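Local coordinates for protein magnesium-protoporphyrin O-methyltransferase (Synechocystis sp., PDB 4QDJ) that methylates Mg-protoporphyrin IX to its 13-monomethyl ester with S-adenosyl-L-methionine as methyl donor, a step of chlorophyll biosynthesis, at residues Ala53-Asp58 against Arg159-Phe164; Pro62-Cys67 against Tyr128-Cys133; Ala210-Thr215 against Arg223-Val228. All blocks are in the same frame, centred on the assembly; numbering follows the deposited sequence.

Contact 1 of 3, residues Ala53-Asp58 against Arg159-Phe164; sequences AWLVAD and RLILSF
In this class I methyltransferase fold, helix 35-58 packs over the central beta sheet, and here its Trp54, Leu55 and Asp58 meet Arg159 and Ile161 of strand 159-164. Backbones stay well apart, the axes of the two segments coming no closer than 12.4 Å, so side chains bridge the gap. Arg159 makes the polar part of the bridge: its CG lies anti to the backbone N (chi1 175°), and the chain bends at chi3 before the guanidinium. Arg159 NH1 gives Asp58 OD2 a 2.7 Å salt-bridge hydrogen bond, the two side chains meeting tip to tip. The oxygen is approached nearly along its C-O axis, with the two planar groups 24° apart. Asp58 OD2 also pairs with Arg211, and Arg159 NH1 with Glu226. A water takes a hydrogen bond from Arg159 NH2 at 2.9 Å and lies 3.0 Å from Leu55 O. Leu55 CD1 covers one face of the guanidinium, toward its rim. An alanine in place of Arg159 would probably leave Asp58 and Glu226 each short of a cationic partner and open a gap beside Leu55. On the apolar side, Leu55 CD1 meets Ile161 CD1 at 3.7 Å, while Ile161 CG2 sits at the edge of the Trp54 ring, 4.3 Å from CZ3.

Contact 2 of 3, residues Pro62-Cys67 against Tyr128-Cys133; sequences PGLLVC and YDTVIC
Cys67 CB sits over the centre of the Tyr128 ring, a CH-pi contact 3.4 Å from the centroid and only 6° off the ring normal. With SG anti to the backbone N (chi1 171°), the sulfur is still over that face but farther off, 4.4 Å from the Tyr128 centroid. Cys67 CB also meets Val131 CG2. On the other face of the sheet Val66 CG1 touches Ile132 CD1 at 3.8 Å. Between these layers runs parallel beta pairing, Val66 bridging to Thr130 and Cys67 to Val131. Thr130 N bonds to Leu65 O, Cys67 N to Thr130 O at 2.9 Å, and Ile132 N to Cys67 O at 2.7 Å. Toward the polar edge, Leu64 crosses Asp129 at about a right angle, its CD1 lying 3.5 Å from Asp129 CG. Thr130 OG1 donates to Asp129 OD1 on the anti side of that oxygen (2.7 Å) and receives Arg159 NE, while Asp129 OD2 forms a salt bridge with Arg158. The pair belongs to the parallel core of the Rossmann-like sheet, and the side chain of Ile132 is about 7 Å from the bound S-adenosylmethionine. Strand 86-91 flanks it beside Val66 and strand 159-164 beside Val131; Leu80 of helix 77-82 touches Val66 and Ile132, and Leu152 and Leu155 of helix 142-155 touch Val131.

Contact 3 of 3, residues Ala210-Thr215 against Arg223-Val228; sequences ARTGMT and RILEAV
Glu226 and Arg211 lock one end of an antiparallel beta hairpin, and Arg223 holds the other. Glu226 CG stands anti to the backbone N (chi1 177°) and the chain runs on extended to Arg211, whose guanidinium grips the carboxylate side-on: Arg211 NE reaches Glu226 OE1 at 2.9 Å and NH2 reaches OE2 at 2.8 Å. Both oxygens lie in the guanidinium plane, yet the two planar groups are turned 30° apart, and NE approaches OE1 from above the carboxylate plane. The backbone N of Arg211 takes the anti lone pair of Glu226 OE1 at 3.1 Å. Beyond the hairpin, Arg211 makes a cation-pi contact with Trp54 of helix 35-58. Farther along, Arg223, its chain bent at chi2, has NH1 3.0 Å from Gly213 O, to which it donates. That carbonyl also accepts Ile224 N, the two donors coming from opposite faces of its plane. A water links Arg223 NH2 (2.9 Å) to Thr212 OG1 (2.7 Å), Leu225 CD2 covers one guanidinium face, and Arg223 NE forms a salt bridge with Glu195. One ion pair, Arg211 with Glu226, and one arginine-carbonyl bond thus add to the backbone pairing, and the two N-H groups on OE1 with the third on OE2 are likely to hold the Glu226 carboxylate fixed.

Overall arrangement
All three contacts bear on one mixed sheet. Contact 2 is strand-to-strand pairing in its parallel part, with mostly apolar side chains on both faces; contact 3 is the antiparallel hairpin at one edge of the sheet, where 207-216 is the outermost strand and charged groups and water do much of the work. Contact 1 is the buried one, setting a helix against strand 159-164, which lies between strands 130-133 and 221-229 and so joins the other two: its backbone bonds to Val131 on one side and to Arg223 and Ala227 on the other. Contacts 2 and 3 do not touch. Contacts 1 and 3 share a charge network of Asp58, Arg159, Arg211 and Glu226, whereas contact 2 relies chiefly on backbone bonds.

Contact 1 of 3, residues Ala53-Asp58 against Arg159-Phe164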
loop_
_atom_site.group_PDB
_atom_site.type_symbol
_atom_site.label_atom_id
_atom_site.label_comp_id
_atom_site.label_asym_id
_atom_site.label_seq_id
_atom_site.Cartn_x
_atom_site.Cartn_y
_atom_site.Cartn_z
ATOM N N ALA A 53 -5.692 -11.266 -6.312
ATOM C CA ALA A 53 -6.772 -12.175 -6.682
ATOM C C ALA A 53 -8.069 -11.434 -7.013
ATOM O O ALA A 53 -8.769 -11.798 -7.960
ATOM C CB ALA A 53 -7.009 -13.201 -5.580
ATOM N N TRP A 54 -8.387 -10.401 -6.233
ATOM C CA TRP A 54 -9.564 -9.576 -6.501
ATOM C C TRP A 54 -9.478 -8.975 -7.895
ATOM O O TRP A 54 -10.429 -9.037 -8.676
ATOM C CB TRP A 54 -9.663 -8.424 -5.502
ATOM C CG TRP A 54 -10.273 -8.756 -4.181
ATOM C CD1 TRP A 54 -10.885 -9.922 -3.818
ATOM C CD2 TRP A 54 -10.330 -7.898 -3.037
ATOM N NE1 TRP A 54 -11.316 -9.841 -2.513
ATOM C CE2 TRP A 54 -10.986 -8.609 -2.012
ATOM C CE3 TRP A 54 -9.884 -6.597 -2.780
ATOM C CZ2 TRP A 54 -11.210 -8.060 -0.751
ATOM C CZ3 TRP A 54 -10.107 -6.054 -1.528
ATOM C CH2 TRP A 54 -10.766 -6.785 -0.529
ATOM N N LEU A 55 -8.324 -8.384 -8.193
ATOM C CA LEU A 55 -8.139 -7.643 -9.436
ATOM C C LEU A 55 -8.101 -8.567 -10.648
ATOM O O LEU A 55 -8.624 -8.231 -11.711
ATOM C CB LEU A 55 -6.883 -6.767 -9.364
ATOM C CG LEU A 55 -7.089 -5.330 -8.862
ATOM C CD1 LEU A 55 -7.804 -5.295 -7.521
ATOM C CD2 LEU A 55 -5.764 -4.580 -8.779
ATOM N N VAL A 56 -7.492 -9.735 -10.480
ATOM C CA VAL A 56 -7.465 -10.746 -11.528
ATOM C C VAL A 56 -8.875 -11.264 -11.814
ATOM O O VAL A 56 -9.251 -11.470 -12.972
ATOM C CB VAL A 56 -6.534 -11.917 -11.140
ATOM C CG1 VAL A 56 -6.802 -13.134 -12.004
ATOM C CG2 VAL A 56 -5.074 -11.486 -11.241
ATOM N N ALA A 57 -9.658 -11.449 -10.755
ATOM C CA ALA A 57 -11.009 -11.993 -10.884
ATOM C C ALA A 57 -11.939 -11.097 -11.703
ATOM O O ALA A 57 -12.880 -11.581 -12.331
ATOM C CB ALA A 57 -11.606 -12.266 -9.508
ATOM N N ASP A 58 -11.672 -9.794 -11.699
ATOM C CA ASP A 58 -12.514 -8.842 -12.421
ATOM C C ASP A 58 -12.391 -8.982 -13.939
ATOM O O ASP A 58 -13.305 -8.615 -14.676
ATOM C CB ASP A 58 -12.203 -7.405 -11.996
ATOM C CG ASP A 58 -12.552 -7.135 -10.546
ATOM O OD1 ASP A 58 -13.361 -7.896 -9.971
ATOM O OD2 ASP A 58 -12.022 -6.156 -9.982
ATOM N N ARG A 159 -12.106 3.210 -8.163
ATOM C CA ARG A 159 -11.892 2.287 -7.055
ATOM C C ARG A 159 -10.715 2.647 -6.151
ATOM O O ARG A 159 -9.646 3.035 -6.621
ATOM C CB ARG A 159 -11.733 0.861 -7.595
ATOM C CG ARG A 159 -11.373 -0.171 -6.542
ATOM C CD ARG A 159 -11.460 -1.581 -7.094
ATOM N NE ARG A 159 -10.645 -1.758 -8.292
ATOM C CZ ARG A 159 -10.542 -2.900 -8.964
ATOM N NH1 ARG A 159 -11.205 -3.974 -8.552
ATOM N NH2 ARG A 159 -9.782 -2.969 -10.048
ATOM N N LEU A 160 -10.936 2.514 -4.845
ATOM C CA LEU A 160 -9.893 2.704 -3.848
ATOM C C LEU A 160 -9.841 1.474 -2.945
ATOM O O LEU A 160 -10.850 1.081 -2.364
ATOM C CB LEU A 160 -10.177 3.959 -3.019
ATOM C CG LEU A 160 -9.217 4.304 -1.876
ATOM C CD1 LEU A 160 -7.783 4.418 -2.378
ATOM C CD2 LEU A 160 -9.654 5.594 -1.194
ATOM N N ILE A 161 -8.668 0.856 -2.847
ATOM C CA ILE A 161 -8.489 -0.297 -1.974
ATOM C C ILE A 161 -7.528 0.066 -0.849
ATOM O O ILE A 161 -6.441 0.580 -1.104
ATOM C CB ILE A 161 -7.953 -1.512 -2.753
ATOM C CG1 ILE A 161 -8.996 -1.986 -3.766
ATOM C CG2 ILE A 161 -7.580 -2.643 -1.804
ATOM C CD1 ILE A 161 -8.461 -2.978 -4.774
ATOM N N LEU A 162 -7.943 -0.187 0.389
ATOM C CA LEU A 162 -7.143 0.156 1.562
ATOM C C LEU A 162 -7.010 -1.038 2.491
ATOM O O LEU A 162 -7.896 -1.887 2.553
ATOM C CB LEU A 162 -7.806 1.285 2.355
ATOM C CG LEU A 162 -8.182 2.595 1.670
ATOM C CD1 LEU A 162 -8.954 3.476 2.641
ATOM C CD2 LEU A 162 -6.940 3.309 1.161
ATOM N N SER A 163 -5.907 -1.094 3.230
ATOM C CA SER A 163 -5.816 -2.015 4.354
ATOM C C SER A 163 -5.326 -1.280 5.596
ATOM O O SER A 163 -4.581 -0.303 5.503
ATOM C CB SER A 163 -4.933 -3.226 4.034
ATOM O OG SER A 163 -3.568 -2.868 3.953
ATOM N N PHE A 164 -5.766 -1.747 6.758
ATOM C CA PHE A 164 -5.425 -1.109 8.018
ATOM C C PHE A 164 -5.554 -2.117 9.149
ATOM O O PHE A 164 -6.204 -3.151 8.994
ATOM C CB PHE A 164 -6.334 0.100 8.276
ATOM C CG PHE A 164 -7.798 -0.246 8.374
ATOM C CD1 PHE A 164 -8.570 -0.393 7.231
ATOM C CD2 PHE A 164 -8.404 -0.416 9.610
ATOM C CE1 PHE A 164 -9.914 -0.712 7.318
ATOM C CE2 PHE A 164 -9.748 -0.733 9.704
ATOM C CZ PHE A 164 -10.504 -0.881 8.556
HETATM O O HOH W 1 -9.350 -5.317 -11.751
#

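Contact 2 of 3, residues Pro62-Cys67 against Tyr128-Cys133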
loop_
_atom_site.group_PDB
_atom_site.type_symbol
_atom_site.label_atom_id
_atom_site.label_comp_id
_atom_site.label_asym_id
_atom_site.label_seq_id
_atom_site.Cartn_x
_atom_site.Cartn_y
_atom_site.Cartn_z
ATOM N N PRO A 62 -5.398 -6.474 -17.316
ATOM C CA PRO A 62 -4.458 -6.049 -18.360
ATOM C C PRO A 62 -4.774 -4.659 -18.903
ATOM O O PRO A 62 -5.878 -4.422 -19.396
ATOM C CB PRO A 62 -4.658 -7.102 -19.453
ATOM C CG PRO A 62 -5.071 -8.318 -18.713
ATOM C CD PRO A 62 -5.936 -7.821 -17.588
ATOM N N GLY A 63 -3.812 -3.748 -18.787
ATOM C CA GLY A 63 -3.971 -2.394 -19.290
ATOM C C GLY A 63 -4.601 -1.431 -18.300
ATOM O O GLY A 63 -4.718 -0.238 -18.578
ATOM N N LEU A 64 -5.007 -1.943 -17.142
ATOM C CA LEU A 64 -5.664 -1.116 -16.133
ATOM C C LEU A 64 -4.680 -0.159 -15.465
ATOM O O LEU A 64 -3.588 -0.561 -15.064
ATOM C CB LEU A 64 -6.326 -1.999 -15.073
ATOM C CG LEU A 64 -7.309 -1.308 -14.128
ATOM C CD1 LEU A 64 -8.566 -0.897 -14.887
ATOM C CD2 LEU A 64 -7.654 -2.211 -12.952
ATOM N N LEU A 65 -5.066 1.107 -15.341
ATOM C CA LEU A 65 -4.218 2.085 -14.668
ATOM C C LEU A 65 -4.375 1.991 -13.158
ATOM O O LEU A 65 -5.451 2.250 -12.614
ATOM C CB LEU A 65 -4.516 3.507 -15.149
ATOM C CG LEU A 65 -3.627 4.019 -16.286
ATOM C CD1 LEU A 65 -3.935 3.285 -17.582
ATOM C CD2 LEU A 65 -3.780 5.523 -16.459
ATOM N N VAL A 66 -3.290 1.618 -12.488
ATOM C CA VAL A 66 -3.302 1.387 -11.051
ATOM C C VAL A 66 -2.245 2.231 -10.350
ATOM O O VAL A 66 -1.084 2.258 -10.761
ATOM C CB VAL A 66 -3.038 -0.100 -10.729
ATOM C CG1 VAL A 66 -3.013 -0.331 -9.222
ATOM C CG2 VAL A 66 -4.082 -0.984 -11.395
ATOM N N CYS A 67 -2.660 2.923 -9.295
ATOM C CA CYS A 67 -1.735 3.643 -8.430
ATOM C C CYS A 67 -1.493 2.823 -7.171
ATOM O O CYS A 67 -2.438 2.458 -6.473
ATOM C CB CYS A 67 -2.309 5.013 -8.060
ATOM S SG CYS A 67 -1.377 5.918 -6.794
ATOM N N TYR A 128 -6.465 7.768 -11.837
ATOM C CA TYR A 128 -6.299 6.335 -12.043
ATOM C C TYR A 128 -7.649 5.647 -11.949
ATOM O O TYR A 128 -8.556 6.147 -11.288
ATOM C CB TYR A 128 -5.386 5.755 -10.963
ATOM C CG TYR A 128 -4.005 6.356 -10.931
ATOM C CD1 TYR A 128 -3.742 7.508 -10.198
ATOM C CD2 TYR A 128 -2.959 5.769 -11.629
ATOM C CE1 TYR A 128 -2.476 8.060 -10.172
ATOM C CE2 TYR A 128 -1.695 6.312 -11.608
ATOM C CZ TYR A 128 -1.456 7.454 -10.878
ATOM O OH TYR A 128 -0.190 7.991 -10.861
ATOM N N ASP A 129 -7.787 4.495 -12.596
ATOM C CA ASP A 129 -8.980 3.684 -12.395
ATOM C C ASP A 129 -9.013 3.204 -10.952
ATOM O O ASP A 129 -10.016 3.356 -10.255
ATOM C CB ASP A 129 -9.001 2.475 -13.330
ATOM C CG ASP A 129 -10.175 1.550 -13.053
ATOM O OD1 ASP A 129 -10.053 0.665 -12.176
ATOM O OD2 ASP A 129 -11.226 1.709 -13.707
ATOM N N THR A 130 -7.897 2.629 -10.515
ATOM C CA THR A 130 -7.806 2.018 -9.198
ATOM C C THR A 130 -6.616 2.567 -8.421
ATOM O O THR A 130 -5.499 2.632 -8.936
ATOM C CB THR A 130 -7.686 0.483 -9.320
ATOM O OG1 THR A 130 -8.908 -0.048 -9.847
ATOM C CG2 THR A 130 -7.406 -0.155 -7.969
ATOM N N VAL A 131 -6.870 2.978 -7.184
ATOM C CA VAL A 131 -5.815 3.425 -6.287
ATOM C C VAL A 131 -5.749 2.458 -5.112
ATOM O O VAL A 131 -6.779 2.093 -4.544
ATOM C CB VAL A 131 -6.070 4.862 -5.788
ATOM C CG1 VAL A 131 -4.988 5.294 -4.811
ATOM C CG2 VAL A 131 -6.141 5.822 -6.966
ATOM N N ILE A 132 -4.542 2.025 -4.768
ATOM C CA ILE A 132 -4.360 1.043 -3.706
ATOM C C ILE A 132 -3.362 1.540 -2.667
ATOM O O ILE A 132 -2.303 2.062 -3.011
ATOM C CB ILE A 132 -3.873 -0.312 -4.268
ATOM C CG1 ILE A 132 -4.775 -0.775 -5.415
ATOM C CG2 ILE A 132 -3.820 -1.364 -3.164
ATOM C CD1 ILE A 132 -4.305 -2.054 -6.076
ATOM N N CYS A 133 -3.704 1.373 -1.395
ATOM C CA CYS A 133 -2.826 1.775 -0.305
ATOM C C CYS A 133 -2.865 0.713 0.788
ATOM O O CYS A 133 -3.787 0.686 1.603
ATOM C CB CYS A 133 -3.266 3.133 0.243
ATOM S SG CYS A 133 -2.160 3.852 1.466
#

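Contact 3 of 3, residues Ala210-Thr215 against Arg223-Val228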
loop_
_atom_site.group_PDB
_atom_site.type_symbol
_atom_site.label_atom_id
_atom_site.label_comp_id
_atom_site.label_asym_id
_atom_site.label_seq_id
_atom_site.Cartn_x
_atom_site.Cartn_y
_atom_site.Cartn_z
ATOM N N ALA A 210 -17.400 -2.427 -1.433
ATOM C CA ALA A 210 -17.699 -3.614 -2.222
ATOM C C ALA A 210 -17.139 -4.840 -1.507
ATOM O O ALA A 210 -17.629 -5.214 -0.443
ATOM C CB ALA A 210 -17.114 -3.487 -3.619
ATOM N N ARG A 211 -16.106 -5.458 -2.071
ATOM C CA ARG A 211 -15.484 -6.601 -1.408
ATOM C C ARG A 211 -14.709 -6.172 -0.169
ATOM O O ARG A 211 -14.243 -5.035 -0.073
ATOM C CB ARG A 211 -14.573 -7.372 -2.368
ATOM C CG ARG A 211 -15.335 -8.106 -3.457
ATOM C CD ARG A 211 -14.411 -8.703 -4.504
ATOM N NE ARG A 211 -13.790 -7.665 -5.320
ATOM C CZ ARG A 211 -13.141 -7.889 -6.458
ATOM N NH1 ARG A 211 -13.022 -9.122 -6.930
ATOM N NH2 ARG A 211 -12.612 -6.873 -7.125
ATOM N N THR A 212 -14.603 -7.077 0.795
ATOM C CA THR A 212 -13.734 -6.858 1.943
ATOM C C THR A 212 -12.969 -8.135 2.228
ATOM O O THR A 212 -13.331 -9.210 1.750
ATOM C CB THR A 212 -14.497 -6.439 3.227
ATOM O OG1 THR A 212 -15.153 -7.576 3.803
ATOM C CG2 THR A 212 -15.517 -5.351 2.942
ATOM N N GLY A 213 -11.903 -8.005 3.004
ATOM C CA GLY A 213 -11.092 -9.145 3.365
ATOM C C GLY A 213 -10.493 -8.944 4.735
ATOM O O GLY A 213 -10.639 -7.883 5.345
ATOM N N MET A 214 -9.814 -9.972 5.222
ATOM C CA MET A 214 -9.186 -9.900 6.528
ATOM C C MET A 214 -8.059 -10.908 6.613
ATOM O O MET A 214 -8.263 -12.102 6.407
ATOM C CB MET A 214 -10.208 -10.173 7.631
ATOM C CG MET A 214 -9.624 -10.110 9.034
ATOM S SD MET A 214 -9.134 -8.437 9.496
ATOM C CE MET A 214 -8.151 -8.758 10.957
ATOM N N THR A 215 -6.859 -10.419 6.899
ATOM C CA THR A 215 -5.741 -11.305 7.162
ATOM C C THR A 215 -5.509 -11.321 8.660
ATOM O O THR A 215 -5.333 -10.272 9.280
ATOM C CB THR A 215 -4.462 -10.847 6.446
ATOM O OG1 THR A 215 -4.717 -10.730 5.041
ATOM C CG2 THR A 215 -3.340 -11.854 6.677
ATOM N N ARG A 223 -7.128 -5.568 7.886
ATOM C CA ARG A 223 -8.478 -5.507 7.346
ATOM C C ARG A 223 -8.419 -4.828 5.983
ATOM O O ARG A 223 -7.860 -3.743 5.857
ATOM C CB ARG A 223 -9.374 -4.711 8.296
ATOM C CG ARG A 223 -10.790 -4.488 7.804
ATOM C CD ARG A 223 -11.579 -5.785 7.729
ATOM N NE ARG A 223 -13.011 -5.520 7.635
ATOM C CZ ARG A 223 -13.868 -6.246 6.923
ATOM N NH1 ARG A 223 -13.441 -7.292 6.229
ATOM N NH2 ARG A 223 -15.154 -5.920 6.903
ATOM N N ILE A 224 -8.987 -5.468 4.968
ATOM C CA ILE A 224 -8.918 -4.951 3.604
ATOM C C ILE A 224 -10.297 -4.515 3.123
ATOM O O ILE A 224 -11.255 -5.276 3.208
ATOM C CB ILE A 224 -8.367 -6.017 2.634
ATOM C CG1 ILE A 224 -7.174 -6.745 3.257
ATOM C CG2 ILE A 224 -7.985 -5.386 1.300
ATOM C CD1 ILE A 224 -6.745 -7.980 2.494
ATOM N N LEU A 225 -10.394 -3.285 2.624
ATOM C CA LEU A 225 -11.650 -2.777 2.080
ATOM C C LEU A 225 -11.489 -2.369 0.625
ATOM O O LEU A 225 -10.565 -1.633 0.279
ATOM C CB LEU A 225 -12.140 -1.568 2.880
ATOM C CG LEU A 225 -12.394 -1.758 4.375
ATOM C CD1 LEU A 225 -12.857 -0.450 5.000
ATOM C CD2 LEU A 225 -13.414 -2.860 4.613
ATOM N N GLU A 226 -12.391 -2.852 -0.222
ATOM C CA GLU A 226 -12.493 -2.367 -1.590
ATOM C C GLU A 226 -13.626 -1.357 -1.640
ATOM O O GLU A 226 -14.769 -1.684 -1.323
ATOM C CB GLU A 226 -12.780 -3.513 -2.561
ATOM C CG GLU A 226 -12.963 -3.061 -4.003
ATOM C CD GLU A 226 -13.424 -4.182 -4.916
ATOM O OE1 GLU A 226 -14.299 -4.969 -4.501
ATOM O OE2 GLU A 226 -12.909 -4.279 -6.049
ATOM N N ALA A 227 -13.301 -0.126 -2.018
ATOM C CA ALA A 227 -14.296 0.930 -2.115
ATOM C C ALA A 227 -14.483 1.328 -3.572
ATOM O O ALA A 227 -13.513 1.479 -4.317
ATOM C CB ALA A 227 -13.881 2.131 -1.280
ATOM N N VAL A 228 -15.735 1.487 -3.979
ATOM C CA VAL A 228 -16.052 1.847 -5.356
ATOM C C VAL A 228 -16.880 3.128 -5.403
ATOM O O VAL A 228 -17.808 3.308 -4.610
ATOM C CB VAL A 228 -16.790 0.697 -6.079
ATOM C CG1 VAL A 228 -17.297 1.145 -7.441
ATOM C CG2 VAL A 228 -15.873 -0.513 -6.217
HETATM O O HOH W 2 -17.228 -7.450 5.571
#